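Protein tyrosine phosphatase PRL-1 (Leishmania major, PDB 3S4O) removes phosphate from phosphotyrosine in proteins and may act as a virulence factor that supports survival of the parasite inside host macrophages. Local coordinates at residues A[20-32]-A[109-123]. Residues are numbered along the deposited sequence; the frame is centred on the assembly and turned at random.
Sequences RVLFHFLILDAPS and PPTIGVHCVAGLGRA. With THJ (thiosulfate), chain C.
From His-24 N to Pro-110 O through Leu-28 N to Val-114 O, five backbone hydrogen bonds join strands 23-28 and 111-115 in parallel, their axes 4.6 Å apart, at the centre of the tyrosine phosphatase sheet; strand 111-115 runs on into the P-loop and helix 122-133. Phe-25, Ile-27, Ile-112 and Val-114 share one face. Branched and purely apolar, Ile-112 suits its buried place between the Phe-23 and Phe-25 rings and helix 84-103; CG1, anti to the carbonyl carbon (chi1 -67°), brings CD1 to 3.8 Å from Phe-23 CD1, the two side chains lying alongside. Further along, Ile-27 CG2 meets the small methyl of Ala-123, CB, at 4.0 Å, where strand 23-28 meets the start of helix 122-133. On the other face Gly-113, lacking a side chain, lets Leu-28 CD1 approach its CA to 4.0 Å, and Leu-26 CD1 touches the methyl of Thr-111. Val-117 to Ala-123, following Cys-116, the predicted nucleophile, bind a thiosulfate in what is probably the substrate phosphate site, with Ala-118 N hydrogen-bonded to its O3 at 2.9 Å. The His-115 imidazole, its NE2 hydrogen-bonded to Tyr-59 OH, takes small Ala-30 and compact Pro-31 over one face in CH-pi contacts, Pro-31 CD 4.2 Å from the ring centroid.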
# COMPACT_ATOMS: atom_id res chain seq x y z
N ARG A 20 12.98 -8.18 -11.00
CA ARG A 20 13.16 -8.02 -9.56
C ARG A 20 12.05 -7.18 -8.95
O ARG A 20 11.78 -6.06 -9.39
CB ARG A 20 14.53 -7.38 -9.29
CG ARG A 20 15.12 -7.57 -7.88
CD ARG A 20 15.54 -6.22 -7.19
NE ARG A 20 15.72 -6.34 -5.74
CZ ARG A 20 16.83 -6.78 -5.14
NH1 ARG A 20 17.90 -7.16 -5.86
NH2 ARG A 20 16.89 -6.84 -3.81
N VAL A 21 11.39 -7.76 -7.94
CA VAL A 21 10.36 -7.06 -7.17
C VAL A 21 10.98 -6.20 -6.08
O VAL A 21 11.78 -6.70 -5.26
CB VAL A 21 9.38 -8.04 -6.51
CG1 VAL A 21 8.34 -7.27 -5.69
CG2 VAL A 21 8.73 -8.94 -7.56
N LEU A 22 10.59 -4.93 -6.05
CA LEU A 22 11.00 -3.98 -5.01
C LEU A 22 10.13 -4.11 -3.76
O LEU A 22 10.65 -4.20 -2.65
CB LEU A 22 10.88 -2.53 -5.51
CG LEU A 22 12.05 -1.77 -6.13
CD1 LEU A 22 13.17 -2.68 -6.58
CD2 LEU A 22 11.53 -0.91 -7.27
N PHE A 23 8.81 -4.08 -3.96
CA PHE A 23 7.81 -4.24 -2.90
C PHE A 23 6.63 -5.09 -3.37
O PHE A 23 6.23 -5.01 -4.53
CB PHE A 23 7.19 -2.90 -2.46
CG PHE A 23 8.16 -1.78 -2.34
CD1 PHE A 23 8.92 -1.65 -1.19
CD2 PHE A 23 8.28 -0.82 -3.35
CE1 PHE A 23 9.81 -0.59 -1.05
CE2 PHE A 23 9.17 0.24 -3.22
CZ PHE A 23 9.94 0.34 -2.07
N HIS A 24 6.07 -5.86 -2.45
CA HIS A 24 4.80 -6.53 -2.69
C HIS A 24 3.73 -5.70 -1.99
O HIS A 24 3.78 -5.54 -0.78
CB HIS A 24 4.77 -7.95 -2.10
CG HIS A 24 5.73 -8.92 -2.71
ND1 HIS A 24 5.57 -9.44 -3.98
CD2 HIS A 24 6.82 -9.53 -2.20
CE1 HIS A 24 6.54 -10.31 -4.23
NE2 HIS A 24 7.32 -10.38 -3.16
N PHE A 25 2.77 -5.17 -2.75
CA PHE A 25 1.65 -4.46 -2.13
C PHE A 25 0.39 -5.31 -2.04
O PHE A 25 -0.01 -5.96 -3.01
CB PHE A 25 1.34 -3.16 -2.86
CG PHE A 25 2.46 -2.17 -2.78
CD1 PHE A 25 2.79 -1.59 -1.57
CD2 PHE A 25 3.20 -1.84 -3.91
CE1 PHE A 25 3.83 -0.69 -1.48
CE2 PHE A 25 4.24 -0.94 -3.83
CZ PHE A 25 4.57 -0.36 -2.61
N LEU A 26 -0.21 -5.29 -0.85
CA LEU A 26 -1.48 -5.94 -0.61
C LEU A 26 -2.53 -4.89 -0.36
O LEU A 26 -2.44 -4.17 0.64
CB LEU A 26 -1.40 -6.84 0.62
CG LEU A 26 -1.03 -8.30 0.46
CD1 LEU A 26 -0.98 -8.91 1.86
CD2 LEU A 26 -2.04 -9.04 -0.43
N ILE A 27 -3.51 -4.79 -1.25
CA ILE A 27 -4.69 -3.99 -1.00
C ILE A 27 -5.70 -4.88 -0.26
O ILE A 27 -6.14 -5.91 -0.77
CB ILE A 27 -5.35 -3.45 -2.29
CG1 ILE A 27 -4.37 -2.59 -3.10
CG2 ILE A 27 -6.57 -2.58 -1.91
CD1 ILE A 27 -4.83 -2.29 -4.50
N LEU A 28 -6.06 -4.47 0.95
CA LEU A 28 -6.85 -5.30 1.85
C LEU A 28 -8.13 -4.61 2.27
O LEU A 28 -8.22 -3.40 2.24
CB LEU A 28 -6.07 -5.62 3.14
CG LEU A 28 -4.70 -6.31 3.05
CD1 LEU A 28 -3.78 -5.84 4.21
CD2 LEU A 28 -4.86 -7.83 3.09
N ASP A 29 -9.09 -5.42 2.71
CA ASP A 29 -10.22 -4.92 3.48
C ASP A 29 -9.79 -4.63 4.91
O ASP A 29 -8.83 -5.20 5.43
CB ASP A 29 -11.38 -5.93 3.50
CG ASP A 29 -12.21 -5.88 2.23
OD1 ASP A 29 -12.01 -4.94 1.41
OD2 ASP A 29 -13.08 -6.76 2.05
N ALA A 30 -10.52 -3.72 5.54
CA ALA A 30 -10.35 -3.44 6.96
C ALA A 30 -10.82 -4.64 7.76
O ALA A 30 -11.76 -5.33 7.35
CB ALA A 30 -11.14 -2.20 7.36
N PRO A 31 -10.20 -4.90 8.90
CA PRO A 31 -10.66 -5.97 9.76
C PRO A 31 -11.83 -5.54 10.63
O PRO A 31 -11.94 -4.36 10.97
CB PRO A 31 -9.45 -6.23 10.65
CG PRO A 31 -8.80 -4.94 10.76
CD PRO A 31 -8.96 -4.30 9.42
N SER A 32 -12.68 -6.50 10.98
CA SER A 32 -13.64 -6.32 12.06
C SER A 32 -12.94 -6.64 13.39
O SER A 32 -12.05 -7.48 13.42
CB SER A 32 -14.89 -7.21 11.86
OG SER A 32 -14.59 -8.60 11.95
N PRO A 109 12.07 -8.94 -0.68
CA PRO A 109 11.12 -7.85 -0.88
C PRO A 109 10.00 -7.84 0.16
O PRO A 109 9.32 -8.84 0.34
CB PRO A 109 10.57 -8.11 -2.29
CG PRO A 109 11.68 -8.85 -2.99
CD PRO A 109 12.32 -9.70 -1.93
N PRO A 110 9.85 -6.74 0.88
CA PRO A 110 8.77 -6.62 1.85
C PRO A 110 7.39 -6.60 1.24
O PRO A 110 7.18 -6.07 0.14
CB PRO A 110 9.03 -5.27 2.51
CG PRO A 110 9.93 -4.55 1.64
CD PRO A 110 10.52 -5.46 0.63
N THR A 111 6.45 -7.20 1.97
CA THR A 111 5.04 -7.06 1.70
C THR A 111 4.52 -5.93 2.58
O THR A 111 4.81 -5.87 3.79
CB THR A 111 4.27 -8.38 1.94
OG1 THR A 111 4.80 -9.39 1.07
CG2 THR A 111 2.79 -8.20 1.63
N ILE A 112 3.80 -5.02 1.96
CA ILE A 112 3.27 -3.86 2.63
C ILE A 112 1.78 -3.83 2.39
O ILE A 112 1.34 -3.83 1.25
CB ILE A 112 3.94 -2.56 2.14
CG1 ILE A 112 5.42 -2.56 2.56
CG2 ILE A 112 3.19 -1.31 2.65
CD1 ILE A 112 6.31 -1.85 1.60
N GLY A 113 1.01 -3.86 3.47
CA GLY A 113 -0.44 -3.87 3.39
C GLY A 113 -1.04 -2.49 3.51
O GLY A 113 -0.51 -1.63 4.20
N VAL A 114 -2.15 -2.28 2.81
CA VAL A 114 -2.88 -1.03 2.84
C VAL A 114 -4.39 -1.29 2.82
O VAL A 114 -4.90 -1.97 1.95
CB VAL A 114 -2.52 -0.10 1.65
CG1 VAL A 114 -3.08 1.29 1.89
CG2 VAL A 114 -1.02 -0.02 1.44
N HIS A 115 -5.10 -0.74 3.80
CA HIS A 115 -6.55 -0.85 3.84
C HIS A 115 -7.25 0.46 4.15
O HIS A 115 -6.69 1.36 4.76
CB HIS A 115 -7.02 -1.96 4.80
CG HIS A 115 -6.92 -1.61 6.25
ND1 HIS A 115 -7.82 -0.78 6.88
CD2 HIS A 115 -6.04 -2.00 7.21
CE1 HIS A 115 -7.49 -0.65 8.15
NE2 HIS A 115 -6.42 -1.39 8.38
N CYS A 116 -8.50 0.56 3.70
CA CYS A 116 -9.39 1.60 4.17
C CYS A 116 -10.71 0.91 4.54
O CYS A 116 -10.80 0.30 5.61
CB CYS A 116 -9.55 2.68 3.10
SG CYS A 116 -10.13 4.33 3.66
N VAL A 117 -11.73 1.02 3.70
CA VAL A 117 -12.93 0.17 3.78
C VAL A 117 -13.11 -0.62 2.49
O VAL A 117 -12.81 -1.81 2.45
CB VAL A 117 -14.21 0.98 4.09
CG1 VAL A 117 -15.29 0.04 4.62
CG2 VAL A 117 -13.94 2.09 5.09
N ALA A 118 -13.59 0.06 1.44
CA ALA A 118 -13.97 -0.58 0.16
C ALA A 118 -12.78 -1.09 -0.65
O ALA A 118 -12.89 -2.07 -1.38
CB ALA A 118 -14.79 0.40 -0.69
N GLY A 119 -11.64 -0.40 -0.52
CA GLY A 119 -10.45 -0.74 -1.29
C GLY A 119 -10.59 -0.25 -2.72
O GLY A 119 -9.92 -0.77 -3.62
N LEU A 120 -11.46 0.74 -2.93
CA LEU A 120 -11.76 1.28 -4.26
C LEU A 120 -11.16 2.65 -4.55
O LEU A 120 -11.20 3.14 -5.68
CB LEU A 120 -13.27 1.34 -4.46
CG LEU A 120 -13.92 -0.03 -4.64
CD1 LEU A 120 -15.45 0.09 -4.63
CD2 LEU A 120 -13.43 -0.72 -5.92
N GLY A 121 -10.58 3.29 -3.55
CA GLY A 121 -10.17 4.68 -3.71
C GLY A 121 -8.84 4.97 -3.07
O GLY A 121 -7.81 5.00 -3.75
N ARG A 122 -8.87 5.13 -1.76
CA ARG A 122 -7.74 5.67 -1.02
C ARG A 122 -6.56 4.69 -0.96
O ARG A 122 -5.41 5.07 -1.19
CB ARG A 122 -8.20 6.03 0.39
CG ARG A 122 -9.09 7.22 0.43
CD ARG A 122 -9.56 7.47 1.85
NE ARG A 122 -10.79 6.74 2.09
CZ ARG A 122 -11.59 6.91 3.13
NH1 ARG A 122 -11.31 7.79 4.08
NH2 ARG A 122 -12.69 6.18 3.22
N ALA A 123 -6.87 3.44 -0.64
CA ALA A 123 -5.86 2.39 -0.62
C ALA A 123 -5.15 2.22 -1.97
O ALA A 123 -3.93 2.31 -2.02
CB ALA A 123 -6.44 1.05 -0.13
S1 THJ C . -11.56 3.33 -0.07
O1 THJ C . -11.31 4.72 0.35
O2 THJ C . -12.07 3.32 -1.46
O3 THJ C . -12.60 2.72 0.80
S2 THJ C . -9.91 2.30 0.03
O HOH W 1 8.52 -11.78 -1.02